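Local coordinates for protein DR2417 (Deinococcus radiodurans, PDB 4XWW) that probably degrades and matures RNA as a 5'-3' exonuclease, possibly also with endonuclease activity, using a metallo-beta-lactamase-type zinc centre, at residues E385-I390 / A413-T418. Numbering follows the deposited sequence.
Sequences EELATI and AKLAQT
Leu415 reaches across from its helix and lays one methyl, CD2, against Leu387, 3.8 Å from that residue's CB. The same methyl stands 4.1 Å from the backbone N of Ala388, a van der Waals approach to the helix wall. Leucine suits the place because its chain is long enough to bridge two segments whose nearest CA atoms, those of Ala388 and Ala416, are 7.0 Å apart; CG lies opposite the backbone N (chi1 178°), which carries CG and its methyls out across the gap. The small methyl of Ala388 leaves room beside it for Leu415, and Ala416 packs on Leu391 further along helix 384-394. No hydrogen bond joins the two segments.

Helices 384-394 and 406-417 flank strand 398-402 in sequence, and that strand runs parallel to 205-209 in one sheet of the metallo-beta-lactamase fold; the contact thus joins two successive helices beside the sheet. The tight side is the pairing of Leu387 CB with Leu415 CD2, where Leu387 is buried and also touches Ser208 of strand 205-209. Leu387 lies about 5 Å, side chain to side chain, from Asp209, the predicted proton donor, so this apolar packing probably lies just behind the catalytic region.

Toward the solvent the contact thins out. Leu415 and Ala388 are both partly exposed, and the two segments bury just 105 Å² between them. Beyond the contact, the exposed Thr418 turns back on its own segment: OG1 bonds Leu415 O at 2.8 Å, lying in the carbonyl plane on a lone pair, and the backbone N of Thr418 gives that oxygen a second bond.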
loop_
_atom_site.group_PDB
_atom_site.type_symbol
_atom_site.label_atom_id
_atom_site.label_comp_id
_atom_site.label_asym_id
_atom_site.label_seq_id
_atom_site.Cartn_x
_atom_site.Cartn_y
_atom_site.Cartn_z
ATOM N N GLU A 385 8.425 -17.810 18.541
ATOM C CA GLU A 385 8.973 -19.012 19.182
ATOM C C GLU A 385 10.455 -19.167 18.850
ATOM O O GLU A 385 11.275 -19.515 19.722
ATOM C CB GLU A 385 8.195 -20.264 18.752
ATOM C CG GLU A 385 6.916 -20.460 19.528
ATOM C CD GLU A 385 6.164 -21.699 19.092
ATOM O OE1 GLU A 385 6.790 -22.594 18.472
ATOM O OE2 GLU A 385 4.946 -21.766 19.361
ATOM N N GLU A 386 10.799 -18.883 17.596
ATOM C CA GLU A 386 12.182 -19.021 17.167
ATOM C C GLU A 386 13.053 -17.932 17.771
ATOM O O GLU A 386 14.164 -18.207 18.231
ATOM C CB GLU A 386 12.264 -19.007 15.651
ATOM C CG GLU A 386 11.493 -20.148 15.013
ATOM C CD GLU A 386 10.942 -19.749 13.665
ATOM O OE1 GLU A 386 9.820 -19.190 13.638
ATOM O OE2 GLU A 386 11.647 -19.954 12.648
ATOM N N LEU A 387 12.542 -16.710 17.812
ATOM C CA LEU A 387 13.280 -15.627 18.470
ATOM C C LEU A 387 13.518 -15.951 19.950
ATOM O O LEU A 387 14.605 -15.696 20.485
ATOM C CB LEU A 387 12.521 -14.288 18.320
ATOM C CG LEU A 387 12.286 -13.835 16.874
ATOM C CD1 LEU A 387 11.464 -12.532 16.834
ATOM C CD2 LEU A 387 13.651 -13.688 16.179
ATOM N N ALA A 388 12.501 -16.501 20.616
ATOM C CA ALA A 388 12.642 -16.907 22.022
ATOM C C ALA A 388 13.703 -17.996 22.203
ATOM O O ALA A 388 14.471 -17.996 23.173
ATOM C CB ALA A 388 11.315 -17.384 22.562
ATOM N N THR A 389 13.752 -18.928 21.263
ATOM C CA THR A 389 14.726 -19.999 21.324
ATOM C C THR A 389 16.147 -19.422 21.351
ATOM O O THR A 389 16.983 -19.810 22.177
ATOM C CB THR A 389 14.568 -20.963 20.140
ATOM O OG1 THR A 389 13.410 -21.777 20.353
ATOM C CG2 THR A 389 15.793 -21.880 20.014
ATOM N N ILE A 390 16.405 -18.454 20.479
ATOM C CA ILE A 390 17.714 -17.816 20.448
ATOM C C ILE A 390 18.023 -17.048 21.738
ATOM O O ILE A 390 19.125 -17.164 22.303
ATOM C CB ILE A 390 17.836 -16.876 19.251
ATOM C CG1 ILE A 390 17.622 -17.668 17.947
ATOM C CG2 ILE A 390 19.209 -16.134 19.300
ATOM C CD1 ILE A 390 18.547 -18.884 17.811
ATOM N N ALA A 413 11.864 -6.739 22.005
ATOM C CA ALA A 413 12.311 -6.420 23.357
ATOM C C ALA A 413 11.303 -6.936 24.386
ATOM O O ALA A 413 11.675 -7.495 25.414
ATOM C CB ALA A 413 12.517 -4.903 23.502
ATOM N N LYS A 414 10.018 -6.745 24.103
ATOM C CA LYS A 414 8.964 -7.205 25.008
ATOM C C LYS A 414 8.926 -8.724 25.122
ATOM O O LYS A 414 8.729 -9.264 26.215
ATOM C CB LYS A 414 7.599 -6.700 24.532
ATOM C CG LYS A 414 7.397 -5.194 24.714
ATOM C CD LYS A 414 5.981 -4.784 24.312
ATOM C CE LYS A 414 5.835 -3.270 24.240
ATOM N NZ LYS A 414 6.137 -2.616 25.539
ATOM N N LEU A 415 9.125 -9.403 23.996
ATOM C CA LEU A 415 9.227 -10.863 23.997
ATOM C C LEU A 415 10.345 -11.320 24.948
ATOM O O LEU A 415 10.183 -12.256 25.730
ATOM C CB LEU A 415 9.496 -11.385 22.584
ATOM C CG LEU A 415 9.670 -12.897 22.460
ATOM C CD1 LEU A 415 8.394 -13.627 22.856
ATOM C CD2 LEU A 415 10.068 -13.263 21.028
ATOM N N ALA A 416 11.479 -10.635 24.893
ATOM C CA ALA A 416 12.614 -11.001 25.724
ATOM C C ALA A 416 12.257 -10.908 27.211
ATOM O O ALA A 416 12.688 -11.727 28.014
ATOM C CB ALA A 416 13.819 -10.117 25.395
ATOM N N GLN A 417 11.428 -9.931 27.560
ATOM C CA GLN A 417 11.048 -9.711 28.956
ATOM C C GLN A 417 10.170 -10.818 29.538
ATOM O O GLN A 417 10.051 -10.923 30.760
ATOM C CB GLN A 417 10.339 -8.361 29.099
ATOM C CG GLN A 417 11.263 -7.166 28.985
ATOM C CD GLN A 417 12.404 -7.246 29.973
ATOM O OE1 GLN A 417 12.199 -7.515 31.156
ATOM N NE2 GLN A 417 13.618 -7.031 29.493
ATOM N N THR A 418 9.574 -11.639 28.676
ATOM C CA THR A 418 8.632 -12.682 29.115
ATOM C C THR A 418 9.346 -14.001 29.416
ATOM O O THR A 418 8.744 -14.916 29.983
ATOM C CB THR A 418 7.514 -12.967 28.059
ATOM O OG1 THR A 418 8.072 -13.629 26.918
ATOM C CG2 THR A 418 6.766 -11.681 27.627
#